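Local coordinates for periplasmic protein (Legionella pneumophila subsp. pneumophila, PDB 4FGQ), which probably acts as a calcium-dependent periplasmic protease, of a bacterial transglutaminase-like cysteine proteinase family, at residues F53-T61 with F78-F89. Numbering follows the deposited sequence.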
loop_
_atom_site.group_PDB
_atom_site.type_symbol
_atom_site.label_atom_id
_atom_site.label_comp_id
_atom_site.label_asym_id
_atom_site.label_seq_id
_atom_site.Cartn_x
_atom_site.Cartn_y
_atom_site.Cartn_z
ATOM N N PHE A 53 -0.868 -3.465 -10.686
ATOM C CA PHE A 53 -2.323 -3.585 -10.580
ATOM C C PHE A 53 -2.892 -2.339 -9.933
ATOM O O PHE A 53 -3.825 -1.732 -10.456
ATOM C CB PHE A 53 -2.734 -4.814 -9.751
ATOM C CG PHE A 53 -4.234 -4.991 -9.642
ATOM C CD1 PHE A 53 -4.947 -5.604 -10.653
ATOM C CD2 PHE A 53 -4.920 -4.547 -8.520
ATOM C CE1 PHE A 53 -6.332 -5.764 -10.551
ATOM C CE2 PHE A 53 -6.294 -4.698 -8.415
ATOM C CZ PHE A 53 -7.002 -5.309 -9.430
ATOM N N PHE A 54 -2.342 -1.963 -8.787
ATOM C CA PHE A 54 -2.909 -0.811 -8.087
ATOM C C PHE A 54 -2.533 0.518 -8.704
ATOM O O PHE A 54 -3.267 1.488 -8.546
ATOM C CB PHE A 54 -2.607 -0.887 -6.587
ATOM C CG PHE A 54 -3.424 -1.935 -5.908
ATOM C CD1 PHE A 54 -4.802 -1.820 -5.891
ATOM C CD2 PHE A 54 -2.841 -3.082 -5.391
ATOM C CE1 PHE A 54 -5.597 -2.796 -5.317
ATOM C CE2 PHE A 54 -3.638 -4.068 -4.805
ATOM C CZ PHE A 54 -5.017 -3.918 -4.770
ATOM N N ASN A 55 -1.427 0.567 -9.447
ATOM C CA ASN A 55 -1.015 1.852 -10.019
ATOM C C ASN A 55 -1.936 2.378 -11.108
ATOM O O ASN A 55 -1.838 3.549 -11.480
ATOM C CB ASN A 55 0.438 1.835 -10.491
ATOM C CG ASN A 55 1.401 2.095 -9.363
ATOM O OD1 ASN A 55 0.994 2.563 -8.296
ATOM N ND2 ASN A 55 2.679 1.786 -9.574
ATOM N N GLN A 56 -2.838 1.519 -11.582
ATOM C CA GLN A 56 -3.843 1.865 -12.596
ATOM C C GLN A 56 -5.053 2.607 -12.021
ATOM O O GLN A 56 -5.884 3.082 -12.781
ATOM C CB GLN A 56 -4.396 0.584 -13.261
ATOM C CG GLN A 56 -5.496 -0.088 -12.390
ATOM C CD GLN A 56 -6.225 -1.225 -13.043
ATOM O OE1 GLN A 56 -6.929 -1.041 -14.042
ATOM N NE2 GLN A 56 -6.098 -2.413 -12.465
ATOM N N PHE A 57 -5.193 2.661 -10.697
ATOM C CA PHE A 57 -6.384 3.265 -10.076
ATOM C C PHE A 57 -6.307 4.804 -10.058
ATOM O O PHE A 57 -5.280 5.386 -10.408
ATOM C CB PHE A 57 -6.564 2.736 -8.635
ATOM C CG PHE A 57 -7.128 1.333 -8.541
ATOM C CD1 PHE A 57 -6.427 0.243 -9.012
ATOM C CD2 PHE A 57 -8.341 1.110 -7.908
ATOM C CE1 PHE A 57 -6.954 -1.045 -8.918
ATOM C CE2 PHE A 57 -8.867 -0.167 -7.798
ATOM C CZ PHE A 57 -8.163 -1.250 -8.304
ATOM N N ASN A 58 -7.402 5.460 -9.673
ATOM C CA ASN A 58 -7.461 6.920 -9.601
ATOM C C ASN A 58 -6.570 7.469 -8.492
ATOM O O ASN A 58 -6.701 7.066 -7.338
ATOM C CB ASN A 58 -8.902 7.374 -9.346
ATOM C CG ASN A 58 -9.785 7.225 -10.564
ATOM O OD1 ASN A 58 -9.353 7.483 -11.683
ATOM N ND2 ASN A 58 -11.034 6.817 -10.353
ATOM N N TYR A 59 -5.680 8.398 -8.835
ATOM C CA TYR A 59 -4.785 9.014 -7.863
ATOM C C TYR A 59 -5.363 10.349 -7.390
ATOM O O TYR A 59 -5.544 11.269 -8.189
ATOM C CB TYR A 59 -3.423 9.233 -8.513
ATOM C CG TYR A 59 -2.335 9.730 -7.591
ATOM C CD1 TYR A 59 -2.080 11.095 -7.464
ATOM C CD2 TYR A 59 -1.549 8.841 -6.878
ATOM C CE1 TYR A 59 -1.058 11.548 -6.628
ATOM C CE2 TYR A 59 -0.539 9.277 -6.059
ATOM C CZ TYR A 59 -0.305 10.634 -5.934
ATOM O OH TYR A 59 0.711 11.047 -5.111
ATOM N N GLU A 60 -5.651 10.444 -6.092
ATOM C CA GLU A 60 -6.297 11.623 -5.527
ATOM C C GLU A 60 -5.279 12.506 -4.818
ATOM O O GLU A 60 -4.301 12.014 -4.251
ATOM C CB GLU A 60 -7.383 11.185 -4.535
ATOM C CG GLU A 60 -8.503 10.386 -5.186
ATOM C CD GLU A 60 -9.505 9.801 -4.192
ATOM O OE1 GLU A 60 -9.291 9.916 -2.962
ATOM O OE2 GLU A 60 -10.513 9.220 -4.651
ATOM N N THR A 61 -5.516 13.815 -4.872
ATOM C CA THR A 61 -4.747 14.779 -4.101
ATOM C C THR A 61 -5.724 15.803 -3.549
ATOM O O THR A 61 -6.800 16.018 -4.117
ATOM C CB THR A 61 -3.721 15.537 -4.970
ATOM O OG1 THR A 61 -4.393 16.124 -6.093
ATOM C CG2 THR A 61 -2.629 14.620 -5.460
ATOM N N PHE A 78 -10.607 1.890 -0.579
ATOM C CA PHE A 78 -9.860 2.183 -1.800
ATOM C C PHE A 78 -10.575 1.549 -2.999
ATOM O O PHE A 78 -10.788 2.192 -4.024
ATOM C CB PHE A 78 -8.441 1.624 -1.673
ATOM C CG PHE A 78 -7.519 1.992 -2.815
ATOM C CD1 PHE A 78 -7.463 1.213 -3.960
ATOM C CD2 PHE A 78 -6.672 3.086 -2.715
ATOM C CE1 PHE A 78 -6.598 1.528 -5.003
ATOM C CE2 PHE A 78 -5.803 3.409 -3.754
ATOM C CZ PHE A 78 -5.770 2.629 -4.900
ATOM N N ILE A 79 -10.944 0.280 -2.872
ATOM C CA ILE A 79 -11.638 -0.412 -3.965
ATOM C C ILE A 79 -13.006 0.203 -4.288
ATOM O O ILE A 79 -13.340 0.420 -5.462
ATOM C CB ILE A 79 -11.800 -1.916 -3.667
ATOM C CG1 ILE A 79 -10.433 -2.594 -3.544
ATOM C CG2 ILE A 79 -12.627 -2.597 -4.747
ATOM C CD1 ILE A 79 -9.654 -2.696 -4.861
ATOM N N VAL A 80 -13.797 0.488 -3.255
ATOM C CA VAL A 80 -15.100 1.119 -3.449
ATOM C C VAL A 80 -14.967 2.468 -4.154
ATOM O O VAL A 80 -15.717 2.767 -5.089
ATOM C CB VAL A 80 -15.862 1.275 -2.115
ATOM C CG1 VAL A 80 -17.088 2.157 -2.288
ATOM C CG2 VAL A 80 -16.270 -0.091 -1.581
ATOM N N ASP A 81 -13.992 3.264 -3.736
ATOM C CA ASP A 81 -13.816 4.608 -4.289
ATOM C C ASP A 81 -13.150 4.601 -5.661
ATOM O O ASP A 81 -13.233 5.590 -6.398
ATOM C CB ASP A 81 -12.977 5.469 -3.345
ATOM C CG ASP A 81 -13.700 5.795 -2.053
ATOM O OD1 ASP A 81 -14.900 5.468 -1.945
ATOM O OD2 ASP A 81 -13.069 6.397 -1.157
ATOM N N GLY A 82 -12.484 3.498 -5.990
ATOM C CA GLY A 82 -11.759 3.389 -7.242
ATOM C C GLY A 82 -10.406 4.073 -7.205
ATOM O O GLY A 82 -9.819 4.372 -8.256
ATOM N N GLY A 83 -9.893 4.305 -5.999
ATOM C CA GLY A 83 -8.581 4.911 -5.851
ATOM C C GLY A 83 -8.450 5.686 -4.553
ATOM O O GLY A 83 -9.231 5.485 -3.631
ATOM N N GLY A 84 -7.469 6.580 -4.486
ATOM C CA GLY A 84 -7.162 7.276 -3.245
ATOM C C GLY A 84 -5.883 8.068 -3.410
ATOM O O GLY A 84 -5.408 8.228 -4.540
ATOM N N ASP A 85 -5.315 8.559 -2.306
ATOM C CA ASP A 85 -4.066 9.314 -2.393
ATOM C C ASP A 85 -2.849 8.401 -2.273
ATOM O O ASP A 85 -2.998 7.183 -2.187
ATOM C CB ASP A 85 -4.028 10.479 -1.384
ATOM C CG ASP A 85 -4.097 10.021 0.070
ATOM O OD1 ASP A 85 -3.638 8.908 0.381
ATOM O OD2 ASP A 85 -4.592 10.797 0.916
ATOM N N CYS A 86 -1.651 8.976 -2.272
ATOM C CA CYS A 86 -0.434 8.163 -2.288
ATOM C C CYS A 86 -0.354 7.223 -1.086
ATOM O O CYS A 86 0.160 6.101 -1.186
ATOM C CB CYS A 86 0.804 9.055 -2.342
ATOM S SG CYS A 86 0.943 10.211 -0.944
ATOM N N GLU A 87 -0.879 7.679 0.044
ATOM C CA GLU A 87 -0.858 6.882 1.261
ATOM C C GLU A 87 -1.798 5.690 1.084
ATOM O O GLU A 87 -1.464 4.547 1.436
ATOM C CB GLU A 87 -1.237 7.759 2.466
ATOM C CG GLU A 87 -0.382 9.039 2.565
ATOM C CD GLU A 87 -0.791 9.968 3.699
ATOM O OE1 GLU A 87 -1.956 9.903 4.156
ATOM O OE2 GLU A 87 0.058 10.775 4.138
ATOM N N ASP A 88 -2.966 5.946 0.500
ATOM C CA ASP A 88 -3.941 4.884 0.260
ATOM C C ASP A 88 -3.421 3.817 -0.708
ATOM O O ASP A 88 -3.685 2.629 -0.517
ATOM C CB ASP A 88 -5.265 5.455 -0.253
ATOM C CG ASP A 88 -5.812 6.573 0.632
ATOM O OD1 ASP A 88 -5.625 6.544 1.872
ATOM O OD2 ASP A 88 -6.447 7.501 0.089
ATOM N N PHE A 89 -2.683 4.233 -1.738
ATOM C CA PHE A 89 -2.071 3.272 -2.667
ATOM C C PHE A 89 -1.086 2.375 -1.927
ATOM O O PHE A 89 -1.054 1.154 -2.129
ATOM C CB PHE A 89 -1.303 3.992 -3.785
ATOM C CG PHE A 89 -2.150 4.409 -4.968
ATOM C CD1 PHE A 89 -3.113 5.404 -4.844
ATOM C CD2 PHE A 89 -1.927 3.854 -6.222
ATOM C CE1 PHE A 89 -3.870 5.807 -5.930
ATOM C CE2 PHE A 89 -2.678 4.265 -7.322
ATOM C CZ PHE A 89 -3.662 5.235 -7.169
HETATM O O HOH W 1 -12.154 7.305 -8.181
HETATM O O HOH W 2 -1.771 11.878 -2.997
HETATM O O HOH W 3 -10.717 7.607 -6.472
#
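Three backbone hydrogen bonds tie Asn58–Glu60 to Gly82–Gly84: Asn58 N gives to Gly82 O at 3.0 Å, Gly84 N to Asn58 O, and Glu60 N to Gly84 O at 2.7 Å. The last donor stands well above the carbonyl plane. CA-H...O contacts accompany them, such as Gly83 CA to Asn58 O at 3.2 Å.

Aromatic packing joins the end of helix 43-55 and the following loop to helix 75-81. With CG of Phe57 beside the backbone N and anti to the carbonyl carbon (chi1 -77°), its ring is turned toward the end of helix 75-81, where Phe78 CE1 lies over one face, 3.4 Å from Phe57 CD2, the two planes 41° apart. Phe54 completes the cluster through CD1, and Ile79 CD1 touches both Phe54 and Phe57. The edge of the Phe89 ring meets Asn58 O, CE1 at 3.4 Å, and Phe57 O, while one of its faces receives Tyr59 CD2.

The two short parallel strands, 58-59 and 83-84, together with helix 75-81 form a beta-alpha-beta unit. A Schellman motif ends that helix at Gly82, whose phi is positive, and Asp85 N-caps the next one in a capping box with Asp88. Asp85, Glu87 and Asp88 belong to the calcium site seen in this protein, which Asp69 and Tyr71 complete; strand 83-84 runs straight into the N-terminus of helix 86-100, where these three ligands sit, though this chain carries no calcium.

Polar contacts gather round Glu60. Its extended side chain lies across Gly84, OE1 3.4 Å from Gly84 CA, and forms a salt bridge with Lys73, which also pairs with Asp81. One water joins Glu60 O to Cys86 N.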